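Cap5O (Staphylococcus aureus, PDB 3OJO) binds NAD and acts as a UDP-N-acetyl-mannosamine dehydrogenase in capsular polysaccharide biosynthesis, probably oxidising the sugar nucleotide with NAD as acceptor. Local coordinates at residues H175-I180 with Q200-E205; D154-H159 with T184-E189; V318-L323 with L379-H384. All blocks are in the same frame, centred on the assembly; numbering follows the deposited sequence.

Interaction 1 of 3, residues H175-I180 with Q200-E205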
ATOM      1  N   HIS B 175      20.356  19.844  -5.364  1.00 52.37           N
ATOM      2  CA  HIS B 175      20.726  18.430  -5.235  1.00 53.27           C
ATOM      3  C   HIS B 175      19.685  17.334  -5.467  1.00 59.76           C
ATOM      4  O   HIS B 175      20.068  16.175  -5.651  1.00 61.12           O
ATOM      5  CB  HIS B 175      21.525  18.195  -3.951  1.00 54.32           C
ATOM      6  CG  HIS B 175      22.760  19.031  -3.877  1.00 58.27           C
ATOM      7  ND1 HIS B 175      22.868  20.080  -2.985  1.00 60.12           N
ATOM      8  CD2 HIS B 175      23.878  18.982  -4.636  1.00 60.37           C
ATOM      9  CE1 HIS B 175      24.058  20.615  -3.206  1.00 59.71           C
ATOM     10  NE2 HIS B 175      24.696  19.996  -4.198  1.00 60.22           N
ATOM     11  N   ASN B 176      18.394  17.676  -5.474  1.00 55.77           N
ATOM     12  CA  ASN B 176      17.348  16.694  -5.721  1.00 55.93           C
ATOM     13  C   ASN B 176      17.327  16.257  -7.168  1.00 58.09           C
ATOM     14  O   ASN B 176      17.526  17.078  -8.070  1.00 58.10           O
ATOM     15  CB  ASN B 176      15.959  17.279  -5.407  1.00 61.30           C
ATOM     16  CG  ASN B 176      15.451  17.082  -4.010  1.00101.51           C
ATOM     17  OD1 ASN B 176      16.188  16.736  -3.079  1.00103.13           O
ATOM     18  ND2 ASN B 176      14.158  17.309  -3.840  1.00 98.34           N
ATOM     19  N   ASN B 177      16.987  14.978  -7.385  1.00 53.10           N
ATOM     20  CA  ASN B 177      16.754  14.410  -8.701  1.00 51.71           C
ATOM     21  C   ASN B 177      15.445  15.023  -9.190  1.00 56.05           C
ATOM     22  O   ASN B 177      14.542  15.300  -8.401  1.00 55.45           O
ATOM     23  CB  ASN B 177      16.671  12.895  -8.656  1.00 46.12           C
ATOM     24  CG  ASN B 177      17.956  12.203  -8.293  1.00 70.95           C
ATOM     25  OD1 ASN B 177      19.025  12.804  -8.170  1.00 65.18           O
ATOM     26  ND2 ASN B 177      17.885  10.897  -8.141  1.00 68.46           N
ATOM     27  N   ARG B 178      15.376  15.301 -10.471  1.00 52.44           N
ATOM     28  CA  ARG B 178      14.281  16.033 -11.043  1.00 50.85           C
ATOM     29  C   ARG B 178      13.646  15.284 -12.190  1.00 54.97           C
ATOM     30  O   ARG B 178      14.356  14.749 -13.041  1.00 57.18           O
ATOM     31  CB  ARG B 178      14.867  17.357 -11.532  1.00 49.20           C
ATOM     32  CG  ARG B 178      13.895  18.495 -11.527  1.00 62.03           C
ATOM     33  CD  ARG B 178      14.599  19.811 -11.754  1.00 65.85           C
ATOM     34  NE  ARG B 178      14.916  20.472 -10.488  1.00 68.56           N
ATOM     35  CZ  ARG B 178      14.064  21.236  -9.816  1.00 69.16           C
ATOM     36  NH1 ARG B 178      12.827  21.416 -10.264  1.00 38.27           N
ATOM     37  NH2 ARG B 178      14.439  21.817  -8.684  1.00 60.23           N
ATOM     38  N   ILE B 179      12.312  15.284 -12.241  1.00 48.00           N
ATOM     39  CA  ILE B 179      11.564  14.683 -13.324  1.00 46.80           C
ATOM     40  C   ILE B 179      11.257  15.784 -14.361  1.00 51.43           C
ATOM     41  O   ILE B 179      10.667  16.809 -14.014  1.00 50.09           O
ATOM     42  CB  ILE B 179      10.288  13.960 -12.807  1.00 49.34           C
ATOM     43  CG1 ILE B 179      10.657  12.758 -11.907  1.00 48.42           C
ATOM     44  CG2 ILE B 179       9.373  13.546 -13.963  1.00 50.05           C
ATOM     45  CD1 ILE B 179       9.540  12.166 -11.181  1.00 51.51           C
ATOM     46  N   ILE B 180      11.691  15.568 -15.629  1.00 48.03           N
ATOM     47  CA  ILE B 180      11.450  16.488 -16.738  1.00 46.87           C
ATOM     48  C   ILE B 180      10.462  15.769 -17.643  1.00 50.99           C
ATOM     49  O   ILE B 180      10.860  14.847 -18.362  1.00 51.96           O
ATOM     50  CB  ILE B 180      12.765  16.891 -17.504  1.00 49.79           C
ATOM     51  CG1 ILE B 180      13.952  17.318 -16.567  1.00 49.86           C
ATOM     52  CG2 ILE B 180      12.500  17.887 -18.659  1.00 48.53           C
ATOM     53  CD1 ILE B 180      13.819  18.603 -15.796  1.00 52.70           C
ATOM     54  N   GLN B 200      22.297  20.060  -9.951  1.00 59.43           N
ATOM     55  CA  GLN B 200      23.402  19.113  -9.835  1.00 60.14           C
ATOM     56  C   GLN B 200      22.855  17.689  -9.685  1.00 64.63           C
ATOM     57  O   GLN B 200      23.569  16.721  -9.960  1.00 64.80           O
ATOM     58  CB  GLN B 200      24.312  19.488  -8.652  1.00 62.00           C
ATOM     59  CG  GLN B 200      25.364  20.532  -9.023  1.00 79.52           C
ATOM     60  CD  GLN B 200      25.944  21.224  -7.814  1.00106.52           C
ATOM     61  OE1 GLN B 200      26.679  20.631  -7.009  1.00103.80           O
ATOM     62  NE2 GLN B 200      25.668  22.516  -7.691  1.00100.56           N
ATOM     63  N   GLY B 201      21.589  17.582  -9.279  1.00 60.76           N
ATOM     64  CA  GLY B 201      20.884  16.319  -9.138  1.00 59.40           C
ATOM     65  C   GLY B 201      20.621  15.698 -10.497  1.00 61.35           C
ATOM     66  O   GLY B 201      20.840  16.331 -11.529  1.00 59.77           O
ATOM     67  N   GLU B 202      20.176  14.444 -10.509  1.00 58.46           N
ATOM     68  CA  GLU B 202      19.888  13.699 -11.733  1.00 57.76           C
ATOM     69  C   GLU B 202      18.623  14.254 -12.373  1.00 60.13           C
ATOM     70  O   GLU B 202      17.702  14.639 -11.665  1.00 59.70           O
ATOM     71  CB  GLU B 202      19.730  12.205 -11.385  1.00 59.12           C
ATOM     72  CG  GLU B 202      19.408  11.259 -12.534  1.00 70.21           C
ATOM     73  CD  GLU B 202      18.868   9.896 -12.126  1.00 97.13           C
ATOM     74  OE1 GLU B 202      18.131   9.286 -12.937  1.00 92.23           O
ATOM     75  OE2 GLU B 202      19.177   9.437 -11.000  1.00 90.78           O
ATOM     76  N   MET B 203      18.583  14.311 -13.701  1.00 55.68           N
ATOM     77  CA  MET B 203      17.404  14.758 -14.416  1.00 55.28           C
ATOM     78  C   MET B 203      16.816  13.577 -15.165  1.00 57.72           C
ATOM     79  O   MET B 203      17.423  13.063 -16.104  1.00 58.08           O
ATOM     80  CB  MET B 203      17.710  15.936 -15.339  1.00 58.09           C
ATOM     81  CG  MET B 203      18.136  17.160 -14.585  1.00 62.65           C
ATOM     82  SD  MET B 203      17.831  18.630 -15.561  1.00 67.50           S
ATOM     83  CE  MET B 203      19.308  19.514 -15.212  1.00 64.17           C
ATOM     84  N   ILE B 204      15.677  13.093 -14.679  1.00 52.22           N
ATOM     85  CA  ILE B 204      14.964  11.950 -15.232  1.00 50.55           C
ATOM     86  C   ILE B 204      14.118  12.466 -16.397  1.00 53.49           C
ATOM     87  O   ILE B 204      13.321  13.394 -16.230  1.00 54.37           O
ATOM     88  CB  ILE B 204      14.155  11.171 -14.133  1.00 53.06           C
ATOM     89  CG1 ILE B 204      15.074  10.549 -13.059  1.00 53.49           C
ATOM     90  CG2 ILE B 204      13.318  10.065 -14.733  1.00 52.51           C
ATOM     91  CD1 ILE B 204      15.476  11.434 -11.958  1.00 59.34           C
ATOM     92  N   GLU B 205      14.349  11.900 -17.580  1.00 48.03           N
ATOM     93  CA  GLU B 205      13.662  12.272 -18.805  1.00 47.49           C
ATOM     94  C   GLU B 205      12.495  11.359 -19.035  1.00 50.75           C
ATOM     95  O   GLU B 205      12.652  10.139 -19.024  1.00 51.92           O
ATOM     96  CB  GLU B 205      14.605  12.200 -20.012  1.00 49.00           C
ATOM     97  CG  GLU B 205      15.790  13.149 -19.936  1.00 64.26           C
ATOM     98  CD  GLU B 205      16.797  12.954 -21.049  1.00 82.20           C
ATOM     99  OE1 GLU B 205      16.384  12.525 -22.153  1.00 58.56           O
ATOM    100  OE2 GLU B 205      18.001  13.210 -20.810  1.00 78.98           O
TER

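Interaction 2 of 3, residues D154-H159 with T184-E189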
ATOM      1  N   ASP B 154       7.528  25.372 -32.183  1.00 72.06           N
ATOM      2  CA  ASP B 154       7.434  26.799 -31.856  1.00 71.54           C
ATOM      3  C   ASP B 154       7.601  27.093 -30.350  1.00 75.21           C
ATOM      4  O   ASP B 154       8.252  28.073 -29.994  1.00 75.14           O
ATOM      5  CB  ASP B 154       6.106  27.384 -32.362  1.00 73.14           C
ATOM      6  CG  ASP B 154       5.780  27.134 -33.817  1.00 83.63           C
ATOM      7  OD1 ASP B 154       6.665  27.338 -34.664  1.00 85.96           O
ATOM      8  OD2 ASP B 154       4.621  26.809 -34.113  1.00 89.14           O
ATOM      9  N   ILE B 155       6.975  26.276 -29.474  1.00 70.43           N
ATOM     10  CA  ILE B 155       7.054  26.402 -28.008  1.00 68.88           C
ATOM     11  C   ILE B 155       7.246  25.056 -27.319  1.00 70.12           C
ATOM     12  O   ILE B 155       6.781  24.026 -27.817  1.00 68.86           O
ATOM     13  CB  ILE B 155       5.909  27.208 -27.350  1.00 71.61           C
ATOM     14  CG1 ILE B 155       4.526  26.690 -27.727  1.00 71.40           C
ATOM     15  CG2 ILE B 155       6.067  28.702 -27.502  1.00 72.85           C
ATOM     16  CD1 ILE B 155       4.018  25.731 -26.697  1.00 81.06           C
ATOM     17  N   TYR B 156       7.856  25.083 -26.136  1.00 65.78           N
ATOM     18  CA  TYR B 156       8.129  23.863 -25.400  1.00 65.36           C
ATOM     19  C   TYR B 156       7.333  23.758 -24.119  1.00 63.25           C
ATOM     20  O   TYR B 156       7.326  24.695 -23.318  1.00 62.45           O
ATOM     21  CB  TYR B 156       9.636  23.665 -25.204  1.00 68.53           C
ATOM     22  CG  TYR B 156      10.394  23.818 -26.505  1.00 73.31           C
ATOM     23  CD1 TYR B 156      10.327  22.836 -27.493  1.00 76.25           C
ATOM     24  CD2 TYR B 156      11.108  24.978 -26.786  1.00 75.04           C
ATOM     25  CE1 TYR B 156      10.971  22.997 -28.719  1.00 79.01           C
ATOM     26  CE2 TYR B 156      11.763  25.149 -28.006  1.00 76.67           C
ATOM     27  CZ  TYR B 156      11.688  24.157 -28.973  1.00 87.79           C
ATOM     28  OH  TYR B 156      12.326  24.319 -30.182  1.00 91.59           O
ATOM     29  N   LEU B 157       6.601  22.641 -23.970  1.00 54.68           N
ATOM     30  CA  LEU B 157       5.758  22.376 -22.816  1.00 52.19           C
ATOM     31  C   LEU B 157       6.365  21.293 -21.907  1.00 53.07           C
ATOM     32  O   LEU B 157       6.453  20.131 -22.306  1.00 52.38           O
ATOM     33  CB  LEU B 157       4.339  21.988 -23.254  1.00 51.68           C
ATOM     34  CG  LEU B 157       3.446  23.011 -23.949  1.00 55.36           C
ATOM     35  CD1 LEU B 157       2.035  22.448 -24.114  1.00 54.36           C
ATOM     36  CD2 LEU B 157       3.380  24.324 -23.181  1.00 56.32           C
ATOM     37  N   VAL B 158       6.805  21.696 -20.698  1.00 47.77           N
ATOM     38  CA  VAL B 158       7.419  20.831 -19.681  1.00 46.88           C
ATOM     39  C   VAL B 158       6.601  20.839 -18.373  1.00 49.55           C
ATOM     40  O   VAL B 158       6.219  21.905 -17.894  1.00 50.11           O
ATOM     41  CB  VAL B 158       8.882  21.265 -19.357  1.00 50.77           C
ATOM     42  CG1 VAL B 158       9.543  20.332 -18.330  1.00 50.70           C
ATOM     43  CG2 VAL B 158       9.739  21.397 -20.608  1.00 50.34           C
ATOM     44  N   HIS B 159       6.374  19.651 -17.784  1.00 42.33           N
ATOM     45  CA  HIS B 159       5.847  19.505 -16.444  1.00 39.65           C
ATOM     46  C   HIS B 159       7.020  19.002 -15.644  1.00 43.90           C
ATOM     47  O   HIS B 159       7.533  17.920 -15.919  1.00 42.61           O
ATOM     48  CB  HIS B 159       4.680  18.515 -16.314  1.00 39.23           C
ATOM     49  CG  HIS B 159       4.224  18.321 -14.880  1.00 41.62           C
ATOM     50  ND1 HIS B 159       3.921  19.400 -14.058  1.00 42.20           N
ATOM     51  CD2 HIS B 159       4.029  17.179 -14.174  1.00 42.37           C
ATOM     52  CE1 HIS B 159       3.589  18.881 -12.889  1.00 40.99           C
ATOM     53  NE2 HIS B 159       3.625  17.550 -12.916  1.00 41.50           N
ATOM     54  N   THR B 184       6.758  16.595 -25.957  1.00 54.56           N
ATOM     55  CA  THR B 184       7.529  16.030 -27.063  1.00 54.64           C
ATOM     56  C   THR B 184       8.959  15.807 -26.554  1.00 61.46           C
ATOM     57  O   THR B 184       9.317  16.293 -25.470  1.00 62.46           O
ATOM     58  CB  THR B 184       7.531  16.971 -28.296  1.00 58.11           C
ATOM     59  OG1 THR B 184       8.346  18.127 -28.043  1.00 54.37           O
ATOM     60  CG2 THR B 184       6.126  17.361 -28.765  1.00 52.90           C
ATOM     61  N   LYS B 185       9.785  15.101 -27.345  1.00 57.84           N
ATOM     62  CA  LYS B 185      11.184  14.836 -27.012  1.00 57.45           C
ATOM     63  C   LYS B 185      11.992  16.162 -27.054  1.00 63.20           C
ATOM     64  O   LYS B 185      12.964  16.319 -26.308  1.00 64.24           O
ATOM     65  CB  LYS B 185      11.769  13.734 -27.927  1.00 59.45           C
ATOM     66  CG  LYS B 185      11.104  12.347 -27.739  1.00 70.74           C
ATOM     67  CD  LYS B 185      11.052  11.478 -29.050  1.00 72.97           C
ATOM     68  CE  LYS B 185      10.412  10.097 -28.890  1.00 62.35           C
ATOM     69  NZ  LYS B 185       9.029  10.004 -29.484  1.00 51.29           N
ATOM     70  N   ALA B 186      11.544  17.136 -27.880  1.00 59.11           N
ATOM     71  CA  ALA B 186      12.162  18.464 -27.996  1.00 58.73           C
ATOM     72  C   ALA B 186      11.918  19.285 -26.721  1.00 60.55           C
ATOM     73  O   ALA B 186      12.832  19.983 -26.261  1.00 59.76           O
ATOM     74  CB  ALA B 186      11.612  19.193 -29.210  1.00 59.51           C
ATOM     75  N   CYS B 187      10.686  19.167 -26.144  1.00 55.19           N
ATOM     76  CA  CYS B 187      10.241  19.799 -24.894  1.00 53.79           C
ATOM     77  C   CYS B 187      11.134  19.344 -23.744  1.00 57.49           C
ATOM     78  O   CYS B 187      11.577  20.176 -22.944  1.00 56.87           O
ATOM     79  CB  CYS B 187       8.777  19.483 -24.615  1.00 53.95           C
ATOM     80  SG  CYS B 187       7.613  20.108 -25.866  1.00 57.82           S
ATOM     81  N   ILE B 188      11.472  18.030 -23.729  1.00 53.96           N
ATOM     82  CA  ILE B 188      12.370  17.416 -22.750  1.00 54.05           C
ATOM     83  C   ILE B 188      13.739  18.104 -22.784  1.00 60.98           C
ATOM     84  O   ILE B 188      14.298  18.401 -21.726  1.00 62.01           O
ATOM     85  CB  ILE B 188      12.471  15.869 -22.930  1.00 56.29           C
ATOM     86  CG1 ILE B 188      11.091  15.198 -22.768  1.00 56.85           C
ATOM     87  CG2 ILE B 188      13.478  15.259 -21.961  1.00 55.67           C
ATOM     88  CD1 ILE B 188      10.920  13.767 -23.429  1.00 61.44           C
ATOM     89  N   GLU B 189      14.270  18.362 -23.991  1.00 58.86           N
ATOM     90  CA  GLU B 189      15.572  19.016 -24.182  1.00 58.69           C
ATOM     91  C   GLU B 189      15.567  20.462 -23.696  1.00 60.11           C
ATOM     92  O   GLU B 189      16.542  20.899 -23.061  1.00 58.96           O
ATOM     93  CB  GLU B 189      16.035  18.920 -25.644  1.00 60.46           C
ATOM     94  CG  GLU B 189      16.411  17.514 -26.089  1.00 73.16           C
ATOM     95  CD  GLU B 189      17.464  16.804 -25.258  1.00 96.77           C
ATOM     96  OE1 GLU B 189      18.543  17.398 -25.024  1.00 97.46           O
ATOM     97  OE2 GLU B 189      17.202  15.654 -24.831  1.00 88.21           O
TER

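Interaction 3 of 3, residues V318-L323 with L379-H384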
ATOM      1  N   VAL B 318     -10.747  20.010  26.959  1.00 62.05           N
ATOM      2  CA  VAL B 318      -9.833  19.230  26.128  1.00 61.80           C
ATOM      3  C   VAL B 318      -8.864  20.206  25.478  1.00 64.11           C
ATOM      4  O   VAL B 318      -9.301  21.149  24.806  1.00 64.23           O
ATOM      5  CB  VAL B 318     -10.503  18.278  25.086  1.00 65.95           C
ATOM      6  CG1 VAL B 318     -11.367  19.036  24.090  1.00 66.12           C
ATOM      7  CG2 VAL B 318      -9.456  17.435  24.351  1.00 65.42           C
ATOM      8  N   THR B 319      -7.554  19.994  25.698  1.00 57.82           N
ATOM      9  CA  THR B 319      -6.519  20.824  25.095  1.00 55.86           C
ATOM     10  C   THR B 319      -5.937  20.119  23.873  1.00 55.39           C
ATOM     11  O   THR B 319      -5.280  19.086  23.992  1.00 54.13           O
ATOM     12  CB  THR B 319      -5.442  21.235  26.110  1.00 64.93           C
ATOM     13  OG1 THR B 319      -6.069  21.824  27.243  1.00 71.85           O
ATOM     14  CG2 THR B 319      -4.437  22.210  25.522  1.00 58.27           C
ATOM     15  N   VAL B 320      -6.182  20.686  22.702  1.00 50.57           N
ATOM     16  CA  VAL B 320      -5.654  20.176  21.439  1.00 49.41           C
ATOM     17  C   VAL B 320      -4.184  20.638  21.322  1.00 53.04           C
ATOM     18  O   VAL B 320      -3.877  21.809  21.562  1.00 51.72           O
ATOM     19  CB  VAL B 320      -6.553  20.619  20.247  1.00 51.79           C
ATOM     20  CG1 VAL B 320      -5.813  20.562  18.913  1.00 51.26           C
ATOM     21  CG2 VAL B 320      -7.837  19.800  20.196  1.00 51.03           C
ATOM     22  N   PHE B 321      -3.290  19.693  21.003  1.00 50.06           N
ATOM     23  CA  PHE B 321      -1.857  19.917  20.808  1.00 49.56           C
ATOM     24  C   PHE B 321      -1.533  19.698  19.319  1.00 51.26           C
ATOM     25  O   PHE B 321      -1.428  18.567  18.854  1.00 49.84           O
ATOM     26  CB  PHE B 321      -1.043  18.972  21.711  1.00 51.58           C
ATOM     27  CG  PHE B 321      -0.657  19.504  23.069  1.00 53.62           C
ATOM     28  CD1 PHE B 321       0.499  19.063  23.698  1.00 56.75           C
ATOM     29  CD2 PHE B 321      -1.461  20.423  23.733  1.00 57.47           C
ATOM     30  CE1 PHE B 321       0.852  19.535  24.965  1.00 58.11           C
ATOM     31  CE2 PHE B 321      -1.100  20.908  24.999  1.00 60.82           C
ATOM     32  CZ  PHE B 321       0.052  20.456  25.606  1.00 58.46           C
ATOM     33  N   GLY B 322      -1.438  20.791  18.584  1.00 47.66           N
ATOM     34  CA  GLY B 322      -1.182  20.778  17.154  1.00 46.83           C
ATOM     35  C   GLY B 322      -2.442  20.936  16.329  1.00 49.41           C
ATOM     36  O   GLY B 322      -3.432  20.238  16.560  1.00 48.19           O
ATOM     37  N   LEU B 323      -2.411  21.874  15.371  1.00 46.83           N
ATOM     38  CA  LEU B 323      -3.525  22.185  14.468  1.00 46.60           C
ATOM     39  C   LEU B 323      -3.124  22.004  12.981  1.00 50.06           C
ATOM     40  O   LEU B 323      -3.925  22.268  12.085  1.00 50.33           O
ATOM     41  CB  LEU B 323      -4.023  23.614  14.706  1.00 46.86           C
ATOM     42  CG  LEU B 323      -4.804  23.961  15.987  1.00 51.42           C
ATOM     43  CD1 LEU B 323      -5.139  25.420  15.980  1.00 54.90           C
ATOM     44  CD2 LEU B 323      -6.121  23.255  16.043  1.00 50.69           C
ATOM     45  N   LEU B 379      -5.029  16.351  23.903  1.00 45.69           N
ATOM     46  CA  LEU B 379      -5.196  15.661  22.636  1.00 44.41           C
ATOM     47  C   LEU B 379      -4.065  16.000  21.667  1.00 47.24           C
ATOM     48  O   LEU B 379      -3.995  17.131  21.184  1.00 46.45           O
ATOM     49  CB  LEU B 379      -6.590  15.976  22.045  1.00 43.71           C
ATOM     50  CG  LEU B 379      -7.069  15.155  20.849  1.00 47.36           C
ATOM     51  CD1 LEU B 379      -7.076  13.648  21.151  1.00 47.20           C
ATOM     52  CD2 LEU B 379      -8.442  15.615  20.402  1.00 47.80           C
ATOM     53  N   ILE B 380      -3.188  15.015  21.375  1.00 43.46           N
ATOM     54  CA  ILE B 380      -2.095  15.237  20.422  1.00 43.51           C
ATOM     55  C   ILE B 380      -2.473  14.846  18.965  1.00 45.22           C
ATOM     56  O   ILE B 380      -2.647  13.669  18.636  1.00 43.29           O
ATOM     57  CB  ILE B 380      -0.725  14.714  20.893  1.00 46.72           C
ATOM     58  CG1 ILE B 380      -0.515  15.012  22.386  1.00 46.12           C
ATOM     59  CG2 ILE B 380       0.389  15.306  20.013  1.00 49.35           C
ATOM     60  CD1 ILE B 380       0.804  14.693  22.908  1.00 51.67           C
ATOM     61  N   LEU B 381      -2.589  15.873  18.114  1.00 40.66           N
ATOM     62  CA  LEU B 381      -3.021  15.777  16.719  1.00 39.28           C
ATOM     63  C   LEU B 381      -1.956  16.107  15.675  1.00 44.12           C
ATOM     64  O   LEU B 381      -2.174  15.800  14.499  1.00 41.78           O
ATOM     65  CB  LEU B 381      -4.289  16.616  16.479  1.00 38.01           C
ATOM     66  CG  LEU B 381      -5.476  16.419  17.406  1.00 39.40           C
ATOM     67  CD1 LEU B 381      -6.534  17.389  17.070  1.00 37.22           C
ATOM     68  CD2 LEU B 381      -6.010  14.987  17.349  1.00 41.90           C
ATOM     69  N   SER B 382      -0.787  16.664  16.104  1.00 43.74           N
ATOM     70  CA  SER B 382       0.364  16.975  15.232  1.00 44.55           C
ATOM     71  C   SER B 382       1.656  16.412  15.801  1.00 49.20           C
ATOM     72  O   SER B 382       1.807  16.366  17.015  1.00 49.81           O
ATOM     73  CB  SER B 382       0.495  18.476  14.999  1.00 47.30           C
ATOM     74  OG  SER B 382      -0.688  18.980  14.399  1.00 54.30           O
ATOM     75  N   ASP B 383       2.575  15.972  14.936  1.00 46.55           N
ATOM     76  CA  ASP B 383       3.856  15.408  15.367  1.00 47.13           C
ATOM     77  C   ASP B 383       5.011  16.458  15.396  1.00 53.27           C
ATOM     78  O   ASP B 383       6.100  16.237  14.850  1.00 53.04           O
ATOM     79  CB  ASP B 383       4.210  14.113  14.582  1.00 48.86           C
ATOM     80  CG  ASP B 383       4.363  14.253  13.073  1.00 59.02           C
ATOM     81  OD1 ASP B 383       4.084  15.354  12.539  1.00 60.50           O
ATOM     82  OD2 ASP B 383       4.729  13.258  12.425  1.00 66.48           O
ATOM     83  N   HIS B 384       4.756  17.594  16.072  1.00 50.32           N
ATOM     84  CA  HIS B 384       5.729  18.658  16.264  1.00 50.71           C
ATOM     85  C   HIS B 384       6.880  18.153  17.128  1.00 57.99           C
ATOM     86  O   HIS B 384       6.638  17.443  18.105  1.00 57.79           O
ATOM     87  CB  HIS B 384       5.073  19.868  16.935  1.00 50.86           C
ATOM     88  CG  HIS B 384       4.047  20.549  16.093  1.00 53.47           C
ATOM     89  ND1 HIS B 384       4.292  20.860  14.770  1.00 54.85           N
ATOM     90  CD2 HIS B 384       2.826  21.013  16.434  1.00 55.47           C
ATOM     91  CE1 HIS B 384       3.206  21.469  14.334  1.00 54.85           C
ATOM     92  NE2 HIS B 384       2.297  21.589  15.300  1.00 55.57           N
TER

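Interaction 1 of 3, residues H175-I180 with Q200-E205
Residues 178-180 and 203-205 run side by side as parallel strands, and backbone hydrogen bonds account for most of the join. The amide of Arg178 gives to Glu202 O at 2.7 Å, Ile204 N gives to Arg178 O at the same length, and Ile180 N gives to Ile204 O at 2.8 Å. All three donors approach nearly along the C=O axis, the last with an N-H...O angle of 171°. One side chain extends the pattern before the strands begin: Asn177, its CG anti to its carbonyl carbon, turns OD1 to the amide of Glu202 at 3.1 Å, the donor standing above the carbonyl plane rather than on a lone pair. Nearby, Gly201 brings a bare CA within 3.6 Å of His175 O, a closeness that the lack of a side chain allows.

Apolar contacts divide between the two faces of the sheet. Ile204 swings CD1 back to 3.8 Å from Asn177 CB, and its CB sits beside Ile179 CG1. On the other face Ile180 crosses Met203 obliquely, CD1 meeting SD at 4.0 Å. Arg178 starts out on this same face, then bends at chi3 (-95°) and carries its guanidinium away to a salt bridge with Glu162.

The pair closes the beta-alpha-beta unit of strand 178-182, helix 185-195 and strand 203-207. Tyr195 of the helix packs on Arg178, Ile180 and Met203, whereas Ile179 leans on helix 208-238 and, with Ile204, on Met249 of the second subunit.

Interaction 2 of 3, residues D154-H159 with T184-E189
The sulfur of Cys187 is gripped by two backbone N-H groups, one from each segment. Leu157 N donates to SG at 3.3 Å with an N-H...S angle of 154°; Thr184 N adds a weaker bond at 3.6 Å. SG lies anti to its own carbonyl carbon, beside the backbone N (chi1 -62°), which turns it back toward the start of helix 185-195. There Thr184, the N-cap, accepts from Cys187 N through OG1 at 3.2 Å, so the two residues make a reciprocal capping box in which a thiol takes the second place.

Carbon contacts flank the sulfur. Tyr156 leans over the first turn of the helix, CB close to Cys187 CA and CE1 3.9 Å from Ala186 CB, while the Val158 methyl CG2 is pressed on Cys187 O at 3.2 Å, a tight approach. Helix segment 185-189 runs at 72° to strand 156-159, and Cys187 is the helix residue nearest it, opposite Tyr156. Leu157 also bonds through its backbone to Val183.

A buried sulfur receiving N-H groups beside a helix N-terminus sits in a setting that would be expected to stabilise negative charge; toward Leu157 N and, weakly, Thr184 N it acts as acceptor.

Interaction 3 of 3, residues V318-L323 with L379-H384
Hydrogen bonding is tightest where the two chains run as parallel strands. Leu379 N donates to Thr319 O at 2.7 Å, standing 28° above that carbonyl's plane, and Leu379 O receives Phe321 N at 2.7 Å within its own carbonyl plane. Side chains pack along both faces. Val318 and Leu379 lie side by side, CG2 of the valine 4.0 Å from CB of the leucine; Val320, with CG1 anti to its backbone N, crosses Leu381 obliquely and sets CG1 3.7 Å from Leu381 CD1. Both leucines are backed by Val302 of helix 286-312. On the reverse face Phe321 CB meets Ile380 CG1, while the phenyl ring leads away to Tyr355 and Phe387.

These are two neighbouring inner strands of the five-stranded parallel, Rossmann-like sheet of the UDP binding domain, so residues 322-323 and 381-384 are the loops leaving their carboxyl ends.

There the union loosens, though it stays largely buried. Leu381 leaves the extended conformation (psi -10°), which turns the next amide back, and Phe321 O faces two amides, Leu381 N at 3.0 Å and, weakly, Ser382 N at 3.4 Å. Gly322 brings its CA to 3.6 Å from Ser382 CB; at its phi of 99° a CB would jam against the preceding carbonyl O and Ser382 CB, so glycine is called for. Ser382 OG is held by Thr324 O. Ser382 CB also covers part of one face of the His384 ring, whose nitrogens bond beyond the segments, ND1 with Asp328 N and NE2 with Asp356 OD1. Asp383, partly exposed, points away from 318-323.

In the fold
Interactions 1 and 2 belong to one sheet, that of the NAD binding domain: strands 156-159 and 178-182 are antiparallel neighbours in it, and helix 185-195 serves both contacts. Their centres lie about 16 Å apart, and Ile180 joins them, its CG2 packing 3.9 Å from Val158 CG1. Interaction 1 is the nearer of the two to the cofactor, the side chain of Asn176 coming within about 9 Å of NAD and about 6 Å of a bound pyridine-2,6-dicarboxylate, whereas interaction 2 is remote from the known sites. Interaction 3 stands across the chain, about 37 Å from interaction 1 and about 46 Å from interaction 2 between centres; its Leu323 side chain is about 11 Å from that of the NAD-binding Arg333.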